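Local structure of acylneuraminate lyase (Mycoplasma synoviae, 4N4P) at residues A[258-263]-A[289-294]; A[16-21]-A[55-60]. The protein is named an acylneuraminate lyase and belongs to the dihydrodipicolinate synthetase family of TIM-barrel enzymes, here a four-chain assembly. All blocks are in the same frame, centred on the assembly; numbering follows the deposited sequence.

Contact 2 comes first along the chain: it joins the loops that follow strands 9-12 and 44-47 of the eight-stranded parallel barrel, the second of these leading into helix 59-73. Contact 1 comes after the last barrel strand, between helices 253-263 and 280-294 at the C-terminal end. Their centres lie about 22 Å apart, yet they touch. From the middle of helix 253-263, K258 reaches to 16-21, where its NZ sits 2.6 Å from T16 O, a probable hydrogen bond; the same NZ forms a salt bridge with E53. Helix 253-263 is thus tied through one lysine to the loops at the C-terminal ends of the first two barrel strands.

Contact 1: A[258-263]-A[289-294]; sequences KAIMRL and FITDKY
T291 OG1 is gripped by two kinds of neighbour: it donates to A287 O, one turn back in its own helix, and two methyl groups of helix 253-263 close on it. L263 comes tip to tip, with CD2 at 3.5 Å from T291 OG1, and also lies against T291 CB. I260 slides past T291 in the opposite direction and sets its branch methyl CG2 3.8 Å from T291 OG1. Chi1 of -64° turns the oxygen of T291 to the side of its own backbone N, which brings it within reach of the A287 carbonyl. The hydroxyl is therefore satisfied within helix 280-294, although its neighbours across the contact are hydrocarbon.

Beside this lies a purely apolar meeting. I260 crosses I290 at about a right angle, and its CD1, carried outward by an extended chi2 of 164°, rests 3.7 Å from I290 CG2. I290 presents its CB and branch methyl here, since its longer arm, ending in CD1, bends away from helix 253-263. Further along, I260 touches L248 of helix 231-248 and V214 of helix 212-227, so it is buried from several directions. D247 of helix 231-248 takes a salt bridge from K293 NZ and a hydrogen bond from Y294 OH, tying 289-294 to that helix as well.

The axes of the two helical segments approach to 10.5 Å and cross at -74°, consistent with a meeting of just four side chains that buries 160 Å² in all. This is the helical C-terminal extension that follows the TIM barrel in the dihydrodipicolinate synthetase family, with helices 231-248, 253-263 and 280-294 packed on one another.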
# COMPACT_ATOMS: atom_id res chain seq x y z
N LYS A 258 -7.07 29.30 -10.67
CA LYS A 258 -7.24 30.22 -11.80
C LYS A 258 -8.52 31.03 -11.64
O LYS A 258 -8.51 32.24 -11.84
CB LYS A 258 -7.19 29.45 -13.13
CG LYS A 258 -5.73 29.12 -13.54
CD LYS A 258 -5.66 28.16 -14.71
CE LYS A 258 -4.20 27.81 -15.01
NZ LYS A 258 -3.99 27.05 -16.33
N ALA A 259 -9.60 30.38 -11.21
CA ALA A 259 -10.87 31.07 -10.98
C ALA A 259 -10.77 32.16 -9.92
O ALA A 259 -11.37 33.25 -10.05
CB ALA A 259 -11.97 30.08 -10.62
N ILE A 260 -10.02 31.86 -8.86
CA ILE A 260 -9.81 32.85 -7.79
C ILE A 260 -9.05 34.04 -8.34
O ILE A 260 -9.42 35.19 -8.10
CB ILE A 260 -9.15 32.22 -6.55
CG1 ILE A 260 -10.15 31.24 -5.91
CG2 ILE A 260 -8.71 33.33 -5.54
CD1 ILE A 260 -9.50 30.25 -4.89
N MET A 261 -7.99 33.77 -9.10
CA MET A 261 -7.26 34.85 -9.74
C MET A 261 -8.15 35.67 -10.65
O MET A 261 -8.15 36.90 -10.55
CB MET A 261 -6.03 34.33 -10.47
CG MET A 261 -4.98 33.84 -9.50
SD MET A 261 -3.49 33.45 -10.41
CE MET A 261 -2.49 32.61 -9.17
N ARG A 262 -8.94 35.00 -11.51
CA ARG A 262 -9.87 35.72 -12.41
C ARG A 262 -10.83 36.60 -11.64
O ARG A 262 -11.10 37.74 -12.05
CB ARG A 262 -10.66 34.75 -13.28
CG ARG A 262 -9.80 34.02 -14.31
CD ARG A 262 -10.68 33.43 -15.41
NE ARG A 262 -11.73 32.57 -14.89
CZ ARG A 262 -11.58 31.27 -14.58
NH1 ARG A 262 -10.38 30.67 -14.69
NH2 ARG A 262 -12.62 30.59 -14.12
N LEU A 263 -11.37 36.08 -10.54
CA LEU A 263 -12.25 36.83 -9.63
C LEU A 263 -11.56 38.09 -9.10
O LEU A 263 -12.24 39.08 -8.81
CB LEU A 263 -12.69 35.95 -8.45
CG LEU A 263 -13.60 36.55 -7.38
CD1 LEU A 263 -14.96 36.91 -8.01
CD2 LEU A 263 -13.77 35.56 -6.19
N PHE A 289 -16.70 31.68 -2.74
CA PHE A 289 -16.75 30.94 -1.45
C PHE A 289 -15.38 30.92 -0.77
O PHE A 289 -15.25 31.32 0.40
CB PHE A 289 -17.29 29.51 -1.67
CG PHE A 289 -16.98 28.54 -0.55
CD1 PHE A 289 -17.52 28.71 0.72
CD2 PHE A 289 -16.17 27.42 -0.79
CE1 PHE A 289 -17.20 27.82 1.76
CE2 PHE A 289 -15.87 26.50 0.22
CZ PHE A 289 -16.39 26.70 1.52
N ILE A 290 -14.36 30.47 -1.50
CA ILE A 290 -12.99 30.47 -0.93
C ILE A 290 -12.52 31.87 -0.52
O ILE A 290 -11.96 32.06 0.57
CB ILE A 290 -11.98 29.83 -1.89
CG1 ILE A 290 -12.36 28.37 -2.21
CG2 ILE A 290 -10.47 29.97 -1.33
CD1 ILE A 290 -12.34 27.39 -1.01
N THR A 291 -12.66 32.81 -1.45
CA THR A 291 -12.23 34.20 -1.24
C THR A 291 -12.88 34.84 -0.00
O THR A 291 -12.18 35.41 0.85
CB THR A 291 -12.51 35.07 -2.51
OG1 THR A 291 -11.71 34.59 -3.59
CG2 THR A 291 -12.18 36.53 -2.28
N ASP A 292 -14.20 34.75 0.10
CA ASP A 292 -14.92 35.36 1.20
C ASP A 292 -14.62 34.67 2.52
O ASP A 292 -14.54 35.34 3.56
CB ASP A 292 -16.45 35.36 0.96
CG ASP A 292 -16.85 36.15 -0.27
OD1 ASP A 292 -16.04 37.01 -0.70
OD2 ASP A 292 -17.95 35.88 -0.82
N LYS A 293 -14.47 33.35 2.50
CA LYS A 293 -14.22 32.61 3.75
C LYS A 293 -12.80 32.81 4.27
O LYS A 293 -12.58 32.97 5.50
CB LYS A 293 -14.52 31.10 3.59
CG LYS A 293 -14.38 30.29 4.91
CD LYS A 293 -14.99 28.89 4.76
CE LYS A 293 -14.86 28.06 6.04
NZ LYS A 293 -15.33 26.66 5.70
N TYR A 294 -11.83 32.78 3.36
CA TYR A 294 -10.41 32.71 3.78
C TYR A 294 -9.53 33.88 3.41
O TYR A 294 -8.53 34.12 4.09
CB TYR A 294 -9.77 31.44 3.21
CG TYR A 294 -10.40 30.17 3.70
CD1 TYR A 294 -10.24 29.76 5.04
CD2 TYR A 294 -11.18 29.40 2.84
CE1 TYR A 294 -10.83 28.60 5.50
CE2 TYR A 294 -11.78 28.21 3.28
CZ TYR A 294 -11.59 27.83 4.61
OH TYR A 294 -12.17 26.67 5.08

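Contact 2: A[16-21]-A[55-60]; sequences TPFTKD and LLLSFE
One methyl of L57 does the touching: CD2 meets the rim of the F18 ring, 3.6 Å from F18 CE1 and 3.7 Å from F18 CZ. It arrives in the plane of the ring, at the edge rather than over a face. The same CD2 lies more loosely against T16, 4.1 Å from T16 CG2, so one methyl touches both residues of 16-21; both pairs cross obliquely.

T16 O lies 3.3 Å above one face of the F18 ring, toward its rim, and this oxygen is a probable hydrogen-bond partner of K258 NZ. Chi1 of -53° sets T16 OG1 beside the backbone N, where it bonds to G52 O, and leaves CG2 anti to that N, facing the leucine. On the other segment, S58 follows directly as the N-cap of helix 59-73, its OG bonded to D61 N, and L57 also packs on K62 of that helix. L56 meets L86 of a second subunit, so this turn also lies near a subunit interface.

All three touching residues are buried, and they meet through carbon alone. The two loops are therefore held together here by apolar contact, while the T16 hydroxyl is used by G52 O, outside the two segments.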
# COMPACT_ATOMS: atom_id res chain seq x y z
N THR A 16 -0.06 28.14 -14.97
CA THR A 16 0.23 28.62 -16.33
C THR A 16 -1.07 29.02 -17.07
O THR A 16 -1.88 28.16 -17.37
CB THR A 16 1.04 27.57 -17.15
OG1 THR A 16 2.21 27.18 -16.41
CG2 THR A 16 1.48 28.16 -18.50
N PRO A 17 -1.28 30.33 -17.35
CA PRO A 17 -2.52 30.71 -18.02
C PRO A 17 -2.67 30.16 -19.43
O PRO A 17 -1.77 30.27 -20.26
CB PRO A 17 -2.44 32.24 -18.04
CG PRO A 17 -1.67 32.54 -16.80
CD PRO A 17 -0.55 31.52 -16.90
N PHE A 18 -3.82 29.55 -19.70
CA PHE A 18 -4.17 29.19 -21.06
C PHE A 18 -5.51 29.81 -21.41
O PHE A 18 -6.33 30.03 -20.53
CB PHE A 18 -4.32 27.67 -21.22
CG PHE A 18 -3.11 26.88 -20.80
CD1 PHE A 18 -1.93 26.93 -21.54
CD2 PHE A 18 -3.17 26.06 -19.68
CE1 PHE A 18 -0.82 26.17 -21.14
CE2 PHE A 18 -2.09 25.30 -19.29
CZ PHE A 18 -0.90 25.37 -20.01
N THR A 19 -5.72 30.08 -22.69
CA THR A 19 -7.03 30.55 -23.15
C THR A 19 -8.03 29.42 -23.05
O THR A 19 -7.64 28.26 -22.93
CB THR A 19 -6.97 31.05 -24.63
OG1 THR A 19 -6.68 29.94 -25.47
CG2 THR A 19 -5.86 32.09 -24.78
N LYS A 20 -9.32 29.75 -23.10
CA LYS A 20 -10.35 28.71 -23.07
C LYS A 20 -10.10 27.63 -24.09
O LYS A 20 -10.36 26.45 -23.82
CB LYS A 20 -11.73 29.30 -23.31
CG LYS A 20 -12.29 30.07 -22.15
CD LYS A 20 -13.72 30.53 -22.47
CE LYS A 20 -14.30 31.36 -21.34
NZ LYS A 20 -15.27 30.58 -20.55
N ASP A 21 -9.58 28.00 -25.25
CA ASP A 21 -9.37 27.00 -26.27
C ASP A 21 -7.99 26.36 -26.23
O ASP A 21 -7.60 25.65 -27.15
CB ASP A 21 -9.75 27.49 -27.68
CG ASP A 21 -8.94 28.69 -28.13
OD1 ASP A 21 -7.88 29.02 -27.55
OD2 ASP A 21 -9.39 29.32 -29.11
N LEU A 55 3.45 19.23 -17.93
CA LEU A 55 3.27 18.10 -18.87
C LEU A 55 2.36 18.40 -20.05
O LEU A 55 2.35 17.65 -21.05
CB LEU A 55 2.80 16.83 -18.16
CG LEU A 55 3.86 16.11 -17.32
CD1 LEU A 55 3.29 14.79 -16.89
CD2 LEU A 55 5.18 15.92 -18.09
N LEU A 56 1.60 19.48 -19.94
CA LEU A 56 0.66 19.88 -20.98
C LEU A 56 1.23 21.01 -21.82
O LEU A 56 0.55 21.54 -22.71
CB LEU A 56 -0.68 20.31 -20.35
CG LEU A 56 -1.26 19.31 -19.36
CD1 LEU A 56 -2.62 19.78 -18.83
CD2 LEU A 56 -1.36 17.94 -19.97
N LEU A 57 2.46 21.41 -21.52
CA LEU A 57 3.16 22.43 -22.29
C LEU A 57 4.05 21.84 -23.37
O LEU A 57 4.77 20.88 -23.11
CB LEU A 57 4.10 23.24 -21.36
CG LEU A 57 3.42 24.10 -20.30
CD1 LEU A 57 4.45 24.73 -19.38
CD2 LEU A 57 2.61 25.15 -21.05
N SER A 58 4.05 22.44 -24.57
CA SER A 58 5.06 22.09 -25.57
C SER A 58 6.41 22.64 -25.10
O SER A 58 6.48 23.52 -24.22
CB SER A 58 4.71 22.67 -26.94
OG SER A 58 4.85 24.08 -26.95
N PHE A 59 7.48 22.12 -25.70
CA PHE A 59 8.82 22.62 -25.45
C PHE A 59 8.90 24.12 -25.69
O PHE A 59 9.45 24.86 -24.86
CB PHE A 59 9.80 21.87 -26.34
CG PHE A 59 11.24 22.31 -26.20
CD1 PHE A 59 11.83 22.41 -24.94
CD2 PHE A 59 11.99 22.60 -27.32
CE1 PHE A 59 13.17 22.80 -24.84
CE2 PHE A 59 13.31 22.99 -27.22
CZ PHE A 59 13.90 23.09 -25.97
N GLU A 60 8.33 24.57 -26.80
CA GLU A 60 8.27 25.99 -27.11
C GLU A 60 7.46 26.82 -26.10
O GLU A 60 7.84 27.95 -25.77
CB GLU A 60 7.76 26.20 -28.54
CG GLU A 60 8.77 25.75 -29.61
CD GLU A 60 10.04 26.60 -29.65
OE1 GLU A 60 9.93 27.85 -29.50
OE2 GLU A 60 11.15 26.03 -29.81